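Non-structural protein 5 (Modoc virus, PDB 2WA2) probably transfers methyl groups from S-adenosylmethionine to the viral RNA cap, through the methyltransferase domain modelled here, acting at the guanine N7 and ribose 2'-O positions. Local coordinates at residues C91-W96 and G118-R123; V109-L114 and N131-K136; P161-E166 and N195-D200. The protein carries 4 engineered substitutions. One frame throughout, in Å; residues are numbered along the deposited sequence.

Contact 1 of 3, residues C91-W96 and G118-R123; sequences CGRGSW and GHEKPR. Engineered in segment 91-96: Ser95 (natural residue Gly). With SAM (S-adenosylmethionine), chain C.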
loop_
_atom_site.group_PDB
_atom_site.type_symbol
_atom_site.label_atom_id
_atom_site.label_comp_id
_atom_site.label_asym_id
_atom_site.label_seq_id
_atom_site.Cartn_x
_atom_site.Cartn_y
_atom_site.Cartn_z
ATOM N N CYS A 91 2.230 -7.683 -7.238
ATOM C CA CYS A 91 1.914 -8.744 -6.289
ATOM C C CYS A 91 3.146 -9.328 -5.597
ATOM O O CYS A 91 3.032 -9.947 -4.517
ATOM C CB CYS A 91 1.052 -9.833 -6.974
ATOM S SG CYS A 91 1.970 -10.907 -8.111
ATOM N N GLY A 92 4.326 -9.132 -6.189
ATOM C CA GLY A 92 5.540 -9.746 -5.650
ATOM C C GLY A 92 5.339 -11.231 -5.406
ATOM O O GLY A 92 4.842 -11.957 -6.295
ATOM N N ARG A 93 5.673 -11.685 -4.195
ATOM C CA ARG A 93 5.499 -13.105 -3.824
ATOM C C ARG A 93 4.032 -13.526 -3.866
ATOM O O ARG A 93 3.719 -14.691 -4.048
ATOM C CB ARG A 93 6.108 -13.407 -2.461
ATOM C CG ARG A 93 7.592 -13.138 -2.424
ATOM C CD ARG A 93 8.261 -13.512 -1.082
ATOM N NE ARG A 93 9.629 -12.984 -1.013
ATOM C CZ ARG A 93 10.466 -13.174 0.006
ATOM N NH1 ARG A 93 10.088 -13.887 1.065
ATOM N NH2 ARG A 93 11.687 -12.646 -0.024
ATOM N N GLY A 94 3.121 -12.577 -3.701
ATOM C CA GLY A 94 1.708 -12.899 -3.866
ATOM C C GLY A 94 0.886 -13.133 -2.598
ATOM O O GLY A 94 -0.190 -13.728 -2.680
ATOM N N SER A 95 1.353 -12.643 -1.452
ATOM C CA SER A 95 0.628 -12.828 -0.174
ATOM C C SER A 95 -0.742 -12.188 -0.202
ATOM O O SER A 95 -1.694 -12.768 0.299
ATOM C CB SER A 95 1.423 -12.289 1.028
ATOM O OG SER A 95 2.437 -13.202 1.402
ATOM N N TRP A 96 -0.855 -10.994 -0.785
ATOM C CA TRP A 96 -2.176 -10.344 -0.883
ATOM C C TRP A 96 -3.131 -11.157 -1.753
ATOM O O TRP A 96 -4.321 -11.206 -1.492
ATOM C CB TRP A 96 -2.046 -8.917 -1.450
ATOM C CG TRP A 96 -1.629 -7.853 -0.404
ATOM C CD1 TRP A 96 -0.990 -8.069 0.793
ATOM C CD2 TRP A 96 -1.853 -6.438 -0.488
ATOM N NE1 TRP A 96 -0.808 -6.866 1.459
ATOM C CE2 TRP A 96 -1.319 -5.854 0.694
ATOM C CE3 TRP A 96 -2.459 -5.600 -1.446
ATOM C CZ2 TRP A 96 -1.390 -4.482 0.947
ATOM C CZ3 TRP A 96 -2.531 -4.213 -1.189
ATOM C CH2 TRP A 96 -1.991 -3.678 -0.007
ATOM N N GLY A 118 16.111 -9.250 -9.445
ATOM C CA GLY A 118 16.134 -8.611 -8.126
ATOM C C GLY A 118 14.768 -8.100 -7.695
ATOM O O GLY A 118 14.668 -7.212 -6.832
ATOM N N HIS A 119 13.719 -8.638 -8.321
ATOM C CA HIS A 119 12.338 -8.341 -7.932
ATOM C C HIS A 119 11.670 -9.649 -7.569
ATOM O O HIS A 119 11.890 -10.675 -8.225
ATOM C CB HIS A 119 11.556 -7.698 -9.074
ATOM C CG HIS A 119 11.907 -6.269 -9.338
ATOM N ND1 HIS A 119 11.135 -5.220 -8.883
ATOM C CD2 HIS A 119 12.913 -5.713 -10.053
ATOM C CE1 HIS A 119 11.671 -4.079 -9.281
ATOM N NE2 HIS A 119 12.747 -4.350 -10.001
ATOM N N GLU A 120 10.848 -9.618 -6.529
ATOM C CA GLU A 120 10.145 -10.808 -6.065
ATOM C C GLU A 120 9.270 -11.414 -7.154
ATOM O O GLU A 120 8.549 -10.697 -7.836
ATOM C CB GLU A 120 9.262 -10.485 -4.848
ATOM C CG GLU A 120 9.996 -9.930 -3.639
ATOM C CD GLU A 120 11.091 -10.858 -3.155
ATOM O OE1 GLU A 120 10.866 -12.093 -3.155
ATOM O OE2 GLU A 120 12.181 -10.352 -2.781
ATOM N N LYS A 121 9.343 -12.734 -7.285
ATOM C CA LYS A 121 8.485 -13.501 -8.191
ATOM C C LYS A 121 7.406 -14.187 -7.359
ATOM O O LYS A 121 7.638 -14.501 -6.194
ATOM C CB LYS A 121 9.299 -14.562 -8.944
ATOM C CG LYS A 121 10.296 -14.011 -9.933
ATOM C CD LYS A 121 11.291 -15.069 -10.381
ATOM C CE LYS A 121 12.499 -14.406 -11.009
ATOM N NZ LYS A 121 13.034 -13.261 -10.179
ATOM N N PRO A 122 6.221 -14.427 -7.951
ATOM C CA PRO A 122 5.177 -15.109 -7.194
ATOM C C PRO A 122 5.655 -16.450 -6.655
ATOM O O PRO A 122 6.429 -17.150 -7.319
ATOM C CB PRO A 122 4.039 -15.263 -8.211
ATOM C CG PRO A 122 4.272 -14.207 -9.186
ATOM C CD PRO A 122 5.760 -14.060 -9.296
ATOM N N ARG A 123 5.235 -16.745 -5.429
ATOM C CA ARG A 123 5.564 -17.978 -4.725
ATOM C C ARG A 123 4.294 -18.822 -4.727
ATOM O O ARG A 123 3.354 -18.532 -3.968
ATOM C CB ARG A 123 5.976 -17.647 -3.279
ATOM C CG ARG A 123 6.609 -18.783 -2.478
ATOM C CD ARG A 123 8.131 -18.575 -2.318
ATOM N NE ARG A 123 8.791 -19.741 -1.708
ATOM C CZ ARG A 123 10.105 -19.978 -1.717
ATOM N NH1 ARG A 123 10.949 -19.133 -2.304
ATOM N NH2 ARG A 123 10.583 -21.072 -1.134
HETATM N N SAM C . 1.619 -7.302 -1.409
HETATM C CA SAM C . 2.924 -8.026 -1.559
HETATM C C SAM C . 2.878 -9.366 -0.817
HETATM O O SAM C . 1.966 -9.574 -0.008
HETATM O OXT SAM C . 3.731 -10.259 -0.976
HETATM C CB SAM C . 4.071 -7.175 -1.016
HETATM C CG SAM C . 4.392 -5.958 -1.875
HETATM S SD SAM C . 5.511 -6.487 -3.182
HETATM C CE SAM C . 7.089 -6.287 -2.294
HETATM C "C5'" SAM C . 5.631 -5.020 -4.226
HETATM C "C4'" SAM C . 6.041 -5.522 -5.610
HETATM O "O4'" SAM C . 5.714 -4.609 -6.625
HETATM C "C3'" SAM C . 7.550 -5.732 -5.710
HETATM O "O3'" SAM C . 7.776 -7.120 -5.723
HETATM C "C2'" SAM C . 7.961 -5.114 -7.034
HETATM O "O2'" SAM C . 8.726 -6.031 -7.775
HETATM C "C1'" SAM C . 6.605 -4.853 -7.695
HETATM N N9 SAM C . 6.629 -3.730 -8.627
HETATM C C8 SAM C . 7.244 -2.515 -8.437
HETATM N N7 SAM C . 7.023 -1.748 -9.511
HETATM C C5 SAM C . 6.280 -2.483 -10.383
HETATM C C6 SAM C . 5.767 -2.196 -11.650
HETATM N N6 SAM C . 5.986 -1.039 -12.248
HETATM N N1 SAM C . 5.005 -3.157 -12.286
HETATM C C2 SAM C . 4.771 -4.375 -11.706
HETATM N N3 SAM C . 5.270 -4.681 -10.455
HETATM C C4 SAM C . 6.023 -3.725 -9.829
#
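Arg93 and Glu120 meet through opposite chain shapes: Arg93 runs extended from CG to NE (chi2 -177°, chi3 -169°), while Glu120 folds at chi2 (-57°), which swings its CD toward the guanidinium. The salt bridge is one-sided. Arg93 NE donates to Glu120 OE1 at 2.6 Å, with the oxygen near the guanidinium plane but the donor well above the carboxylate plane; NH2 adds a weak second bond to OE1.

Beneath this pair the backbones lie close together. Arg123 N reaches Arg93 O at 2.9 Å in an almost straight bond, and Arg93 CA-H points at Lys121 O. Pro122 sets its CG 4.2 Å from Cys91 SG.

Cys91 to Gly94 form a type II' turn with Gly92 at positive phi, and this glycine-rich turn is where S-adenosylmethionine lies. Gly92 CA approaches SAM O3' at 3.4 Å, and the amides of engineered Ser95 and of Trp96 give weak bonds to the SAM carboxylate where the positive end of helix 95-101 may favour the negative charge. From the other segment, His119 ND1 shares a 2.8 Å hydrogen bond with SAM O2'. The segments hold two parts of the cofactor: weak amide bonds at the carboxylate, a shorter bond at the ribose.

Contact 2 of 3, residues V109-L114 and N131-K136; sequences VKAYTL and NLITFK. With SAM (S-adenosylmethionine), chain C.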
loop_
_atom_site.group_PDB
_atom_site.type_symbol
_atom_site.label_atom_id
_atom_site.label_comp_id
_atom_site.label_asym_id
_atom_site.label_seq_id
_atom_site.Cartn_x
_atom_site.Cartn_y
_atom_site.Cartn_z
ATOM N N VAL A 109 -8.734 -13.837 -8.815
ATOM C CA VAL A 109 -7.666 -12.887 -8.543
ATOM C C VAL A 109 -6.700 -12.870 -9.723
ATOM O O VAL A 109 -6.182 -13.904 -10.122
ATOM C CB VAL A 109 -6.919 -13.223 -7.235
ATOM C CG1 VAL A 109 -5.849 -12.162 -6.948
ATOM C CG2 VAL A 109 -7.877 -13.293 -6.073
ATOM N N LYS A 110 -6.527 -11.702 -10.303
ATOM C CA LYS A 110 -5.603 -11.487 -11.366
ATOM C C LYS A 110 -4.446 -10.656 -10.779
ATOM O O LYS A 110 -4.604 -9.457 -10.439
ATOM C CB LYS A 110 -6.317 -10.768 -12.505
ATOM C CG LYS A 110 -7.507 -11.577 -13.080
ATOM C CD LYS A 110 -8.028 -10.860 -14.316
ATOM C CE LYS A 110 -9.189 -11.580 -14.986
ATOM N NZ LYS A 110 -9.679 -10.745 -16.167
ATOM N N ALA A 111 -3.300 -11.317 -10.659
ATOM C CA ALA A 111 -2.112 -10.815 -9.966
ATOM C C ALA A 111 -0.959 -10.532 -10.956
ATOM O O ALA A 111 -0.697 -11.326 -11.868
ATOM C CB ALA A 111 -1.684 -11.840 -8.909
ATOM N N TYR A 112 -0.309 -9.385 -10.793
ATOM C CA TYR A 112 0.694 -8.901 -11.750
ATOM C C TYR A 112 1.918 -8.361 -11.032
ATOM O O TYR A 112 1.789 -7.625 -10.047
ATOM C CB TYR A 112 0.081 -7.802 -12.650
ATOM C CG TYR A 112 -1.116 -8.284 -13.422
ATOM C CD1 TYR A 112 -0.959 -8.911 -14.663
ATOM C CD2 TYR A 112 -2.412 -8.155 -12.896
ATOM C CE1 TYR A 112 -2.075 -9.382 -15.372
ATOM C CE2 TYR A 112 -3.544 -8.620 -13.609
ATOM C CZ TYR A 112 -3.356 -9.230 -14.828
ATOM O OH TYR A 112 -4.443 -9.696 -15.542
ATOM N N THR A 113 3.113 -8.712 -11.520
ATOM C CA THR A 113 4.320 -8.150 -10.929
ATOM C C THR A 113 5.484 -8.169 -11.927
ATOM O O THR A 113 5.460 -8.923 -12.912
ATOM C CB THR A 113 4.659 -8.869 -9.588
ATOM O OG1 THR A 113 5.432 -7.999 -8.745
ATOM C CG2 THR A 113 5.336 -10.224 -9.812
ATOM N N LEU A 114 6.465 -7.308 -11.695
ATOM C CA LEU A 114 7.629 -7.203 -12.567
ATOM C C LEU A 114 8.399 -8.527 -12.621
ATOM O O LEU A 114 8.608 -9.072 -13.694
ATOM C CB LEU A 114 8.558 -6.121 -12.064
ATOM C CG LEU A 114 8.499 -4.711 -12.617
ATOM C CD1 LEU A 114 9.740 -4.032 -12.082
ATOM C CD2 LEU A 114 8.494 -4.675 -14.155
ATOM N N ASN A 131 -6.558 -21.805 -6.726
ATOM C CA ASN A 131 -7.038 -22.032 -8.099
ATOM C C ASN A 131 -7.787 -20.839 -8.659
ATOM O O ASN A 131 -8.053 -20.769 -9.862
ATOM C CB ASN A 131 -7.950 -23.263 -8.155
ATOM C CG ASN A 131 -8.940 -23.308 -6.995
ATOM O OD1 ASN A 131 -8.547 -23.473 -5.831
ATOM N ND2 ASN A 131 -10.222 -23.167 -7.304
ATOM N N LEU A 132 -8.138 -19.908 -7.776
ATOM C CA LEU A 132 -8.797 -18.682 -8.183
ATOM C C LEU A 132 -7.804 -17.610 -8.681
ATOM O O LEU A 132 -8.216 -16.627 -9.304
ATOM C CB LEU A 132 -9.627 -18.143 -7.021
ATOM C CG LEU A 132 -10.720 -19.082 -6.478
ATOM C CD1 LEU A 132 -11.553 -18.401 -5.403
ATOM C CD2 LEU A 132 -11.609 -19.594 -7.607
ATOM N N ILE A 133 -6.511 -17.827 -8.439
ATOM C CA ILE A 133 -5.483 -16.835 -8.820
ATOM C C ILE A 133 -4.822 -17.174 -10.147
ATOM O O ILE A 133 -4.511 -18.349 -10.407
ATOM C CB ILE A 133 -4.367 -16.673 -7.738
ATOM C CG1 ILE A 133 -4.982 -16.498 -6.354
ATOM C CG2 ILE A 133 -3.470 -15.442 -8.052
ATOM C CD1 ILE A 133 -4.080 -16.949 -5.217
ATOM N N THR A 134 -4.651 -16.141 -10.972
ATOM C CA THR A 134 -3.759 -16.151 -12.121
ATOM C C THR A 134 -2.615 -15.181 -11.855
ATOM O O THR A 134 -2.834 -13.960 -11.770
ATOM C CB THR A 134 -4.475 -15.718 -13.413
ATOM O OG1 THR A 134 -5.576 -16.597 -13.647
ATOM C CG2 THR A 134 -3.507 -15.763 -14.596
ATOM N N PHE A 135 -1.406 -15.728 -11.710
ATOM C CA PHE A 135 -0.214 -14.897 -11.535
ATOM C C PHE A 135 0.395 -14.624 -12.889
ATOM O O PHE A 135 0.557 -15.554 -13.709
ATOM C CB PHE A 135 0.817 -15.575 -10.646
ATOM C CG PHE A 135 0.462 -15.564 -9.197
ATOM C CD1 PHE A 135 0.584 -14.403 -8.454
ATOM C CD2 PHE A 135 0.063 -16.726 -8.557
ATOM C CE1 PHE A 135 0.265 -14.395 -7.075
ATOM C CE2 PHE A 135 -0.251 -16.730 -7.214
ATOM C CZ PHE A 135 -0.144 -15.553 -6.466
ATOM N N LYS A 136 0.697 -13.356 -13.133
ATOM C CA LYS A 136 1.480 -12.984 -14.285
ATOM C C LYS A 136 2.711 -12.144 -13.918
ATOM O O LYS A 136 2.589 -10.985 -13.525
ATOM C CB LYS A 136 0.617 -12.310 -15.354
ATOM C CG LYS A 136 1.270 -12.412 -16.760
ATOM C CD LYS A 136 0.349 -13.108 -17.788
ATOM C CE LYS A 136 -0.703 -12.139 -18.404
ATOM N NZ LYS A 136 -0.171 -10.901 -19.125
HETATM N N SAM C . 1.619 -7.302 -1.409
HETATM C CA SAM C . 2.924 -8.026 -1.559
HETATM C C SAM C . 2.878 -9.366 -0.817
HETATM O O SAM C . 1.966 -9.574 -0.008
HETATM O OXT SAM C . 3.731 -10.259 -0.976
HETATM C CB SAM C . 4.071 -7.175 -1.016
HETATM C CG SAM C . 4.392 -5.958 -1.875
HETATM S SD SAM C . 5.511 -6.487 -3.182
HETATM C CE SAM C . 7.089 -6.287 -2.294
HETATM C "C5'" SAM C . 5.631 -5.020 -4.226
HETATM C "C4'" SAM C . 6.041 -5.522 -5.610
HETATM O "O4'" SAM C . 5.714 -4.609 -6.625
HETATM C "C3'" SAM C . 7.550 -5.732 -5.710
HETATM O "O3'" SAM C . 7.776 -7.120 -5.723
HETATM C "C2'" SAM C . 7.961 -5.114 -7.034
HETATM O "O2'" SAM C . 8.726 -6.031 -7.775
HETATM C "C1'" SAM C . 6.605 -4.853 -7.695
HETATM N N9 SAM C . 6.629 -3.730 -8.627
HETATM C C8 SAM C . 7.244 -2.515 -8.437
HETATM N N7 SAM C . 7.023 -1.748 -9.511
HETATM C C5 SAM C . 6.280 -2.483 -10.383
HETATM C C6 SAM C . 5.767 -2.196 -11.650
HETATM N N6 SAM C . 5.986 -1.039 -12.248
HETATM N N1 SAM C . 5.005 -3.157 -12.286
HETATM C C2 SAM C . 4.771 -4.375 -11.706
HETATM N N3 SAM C . 5.270 -4.681 -10.455
HETATM C C4 SAM C . 6.023 -3.725 -9.829
#
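Ala111 CB, Ile133 CG2 and the Phe135 ring meet three ways: CG2 lies 3.5 Å above the ring centre and 4.1 Å from Ala111 CB across the strands, so two residues of one strand close on the small alanine of the other. Ile133 CG2 stands anti to its backbone N, with CG1 beside that N (chi1 -48°), and this rotation places one branch against Ala111 and the other against Val109. Ile133 CG1 comes to 3.9 Å from Val109 CB, the two side chains lying side by side and pointing the same way. Ala111 CB also meets the Phe135 ring obliquely, 3.5 Å from CD1.

The backbones are in parallel register, Val109 with Ile133 through Tyr112 with Lys136, and five hydrogen bonds tie them in the staggered pattern of a parallel ladder. Val109 N donates to Leu132 O and its carbonyl receives Thr134 N; Ala111 repeats this with Thr134 O and Lys136 N. The last rung, Thr113 N to Lys136 O, is the longest at 3.1 Å. On the face bearing Lys110 and Thr134, the Tyr112 ring crosses the Lys136 chain, with CD1 3.8 Å from Lys136 CB.

Farther along, Leu114 reaches the cofactor: its N lies 3.1 Å from SAM N3 and its CG 3.8 Å from C6 of the adenine.

Strand 133-136 is outermost in the sheet, and strand 106-112 separates it from strand 86-89, to which Lys110 and Tyr112 are hydrogen-bonded. Helix 95-101 packs on the face with Val109, Ala111 and Ile133, while Phe147 makes a cation-pi contact with Lys110 and touches Tyr112 on the other.

Contact 3 of 3, residues P161-E166 and N195-D200; sequences PTAAVE and NPYSCD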
loop_
_atom_site.group_PDB
_atom_site.type_symbol
_atom_site.label_atom_id
_atom_site.label_comp_id
_atom_site.label_asym_id
_atom_site.label_seq_id
_atom_site.Cartn_x
_atom_site.Cartn_y
_atom_site.Cartn_z
ATOM N N PRO A 161 16.105 5.889 0.762
ATOM C CA PRO A 161 16.574 6.941 1.688
ATOM C C PRO A 161 16.233 8.348 1.246
ATOM O O PRO A 161 16.180 9.235 2.073
ATOM C CB PRO A 161 18.117 6.753 1.708
ATOM C CG PRO A 161 18.343 5.413 1.302
ATOM C CD PRO A 161 17.236 5.075 0.279
ATOM N N THR A 162 15.998 8.568 -0.045
ATOM C CA THR A 162 15.685 9.913 -0.527
ATOM C C THR A 162 14.156 10.126 -0.652
ATOM O O THR A 162 13.501 9.456 -1.447
ATOM C CB THR A 162 16.390 10.182 -1.884
ATOM O OG1 THR A 162 17.810 9.985 -1.722
ATOM C CG2 THR A 162 16.160 11.615 -2.326
ATOM N N ALA A 163 13.604 11.044 0.140
ATOM C CA ALA A 163 12.146 11.163 0.240
ATOM C C ALA A 163 11.545 11.558 -1.111
ATOM O O ALA A 163 10.461 11.086 -1.451
ATOM C CB ALA A 163 11.742 12.165 1.343
ATOM N N ALA A 164 12.276 12.382 -1.879
ATOM C CA ALA A 164 11.836 12.848 -3.224
ATOM C C ALA A 164 11.753 11.701 -4.225
ATOM O O ALA A 164 10.858 11.690 -5.092
ATOM C CB ALA A 164 12.738 13.986 -3.748
ATOM N N VAL A 165 12.657 10.716 -4.107
ATOM C CA VAL A 165 12.533 9.491 -4.902
ATOM C C VAL A 165 11.243 8.738 -4.540
ATOM O O VAL A 165 10.516 8.264 -5.416
ATOM C CB VAL A 165 13.766 8.538 -4.729
ATOM C CG1 VAL A 165 13.534 7.193 -5.407
ATOM C CG2 VAL A 165 15.041 9.192 -5.252
ATOM N N GLU A 166 10.989 8.593 -3.242
ATOM C CA GLU A 166 9.760 7.948 -2.773
ATOM C C GLU A 166 8.498 8.710 -3.220
ATOM O O GLU A 166 7.513 8.065 -3.621
ATOM C CB GLU A 166 9.774 7.786 -1.256
ATOM C CG GLU A 166 10.853 6.840 -0.746
ATOM C CD GLU A 166 10.807 6.644 0.766
ATOM O OE1 GLU A 166 10.525 7.630 1.481
ATOM O OE2 GLU A 166 11.052 5.528 1.231
ATOM N N ASN A 195 5.151 7.303 0.421
ATOM C CA ASN A 195 5.462 8.594 1.029
ATOM C C ASN A 195 4.211 9.444 0.942
ATOM O O ASN A 195 3.977 10.074 -0.110
ATOM C CB ASN A 195 6.605 9.285 0.261
ATOM C CG ASN A 195 6.874 10.722 0.722
ATOM O OD1 ASN A 195 6.078 11.330 1.448
ATOM N ND2 ASN A 195 8.014 11.275 0.300
ATOM N N PRO A 196 3.401 9.455 2.017
ATOM C CA PRO A 196 2.155 10.208 2.025
ATOM C C PRO A 196 2.286 11.651 2.519
ATOM O O PRO A 196 1.295 12.361 2.474
ATOM C CB PRO A 196 1.300 9.418 3.024
ATOM C CG PRO A 196 2.288 8.967 4.043
ATOM C CD PRO A 196 3.568 8.671 3.263
ATOM N N TYR A 197 3.470 12.067 2.985
ATOM C CA TYR A 197 3.623 13.433 3.544
ATOM C C TYR A 197 4.125 14.479 2.558
ATOM O O TYR A 197 4.060 15.673 2.826
ATOM C CB TYR A 197 4.509 13.432 4.790
ATOM C CG TYR A 197 5.843 12.776 4.563
ATOM C CD1 TYR A 197 6.920 13.489 4.041
ATOM C CD2 TYR A 197 6.027 11.448 4.895
ATOM C CE1 TYR A 197 8.141 12.881 3.835
ATOM C CE2 TYR A 197 7.235 10.829 4.710
ATOM C CZ TYR A 197 8.274 11.539 4.168
ATOM O OH TYR A 197 9.464 10.895 3.963
ATOM N N SER A 198 4.608 14.037 1.413
ATOM C CA SER A 198 5.057 14.942 0.377
ATOM C C SER A 198 3.863 15.799 -0.095
ATOM O O SER A 198 2.744 15.284 -0.263
ATOM C CB SER A 198 5.655 14.112 -0.761
ATOM O OG SER A 198 5.565 14.776 -1.999
ATOM N N CYS A 199 4.088 17.098 -0.291
ATOM C CA CYS A 199 2.998 17.967 -0.701
ATOM C C CYS A 199 2.323 17.520 -1.996
ATOM O O CYS A 199 1.100 17.499 -2.044
ATOM C CB CYS A 199 3.403 19.442 -0.783
ATOM S SG CYS A 199 1.920 20.459 -1.191
ATOM N N ASP A 200 3.096 17.172 -3.036
ATOM C CA ASP A 200 2.486 16.710 -4.294
ATOM C C ASP A 200 1.623 15.463 -4.111
ATOM O O ASP A 200 0.551 15.323 -4.728
ATOM C CB ASP A 200 3.511 16.493 -5.429
ATOM C CG ASP A 200 4.682 15.621 -5.030
ATOM O OD1 ASP A 200 4.658 14.975 -3.951
ATOM O OD2 ASP A 200 5.656 15.567 -5.831
HETATM O O HOH W 1 9.215 8.386 3.347
#
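An Asx motif shapes the turn ahead of helix 199-212, whose N-cap position is Ser198: Asn195 OD1 accepts Ser198 N at 3.1 Å, and more weakly Tyr197 N, so one side-chain oxygen gathers two amides of the turn leading into the helix. The other end of the same amide reaches across to helix 163-183. Asn195 ND2 donates to Ala163 O at 3.0 Å, where the acceptor lies in the amide plane of Asn195 but the donor stands above the carbonyl plane of Ala163, with an N-H...O angle of 138°. The side chain is in this way gripped at both its polar atoms, which fixes the rotation of the amide.

Asn195 CG, anti to the backbone N (chi1 173°), carries the amide toward Ala163. Separately, Asn195 CB packs on Glu166 CB at 3.8 Å. Tyr197 folds back over Asn195: OD1 sits 3.2 Å above the centre of the Tyr197 ring. The phenol oxygen, Tyr197 OH, ends 3.7 Å from Ala163 CB, whose methyl meets the ring obliquely.

A water bridges the side chains of Tyr197 and Glu166, lying 2.6 Å from Tyr197 OH and modelled unusually close, 2.4 Å, to Glu166 OE1, so that length is doubtful. That carboxylate is also held from outside the pair: OE1 makes a salt bridge with Lys22 and OE2 accepts the backbone N of Asn160. Helix 14-27 brings Trp21 and Lys22 against Tyr197.

Here the loop after strand 188-193 turns into helix 199-212 against the first turn of helix 163-183. These helices belong to the alternating strand-helix architecture of a Rossmann-like methyltransferase domain, with an Asx motif in the loop before one helix bonded to the first turn of the other.

In the fold
Contacts 1 and 2 are neighbours, their centres 10 Å apart, and their segments alternate along the chain. Cys91 N lies 2.8 Å from Tyr112 O, a probable hydrogen bond, which ties the turn after strand 86-89 to the neighbouring strand 106-112. Gly92 N and Thr113 OG1, 3.0 Å apart, add a weak bond. His119 CE1 also packs on Leu114 CD1 at 3.4 Å. Both touch S-adenosylmethionine: contact 1 at the carboxylate and ribose, contact 2 at the adenine side, with Asp140, Val141 and Asp155 adding further bonds. Contact 3 stands apart, its centre 24 Å from contact 1 and 29 Å from contact 2, with the side chain of Glu166 about 13 Å from the cofactor.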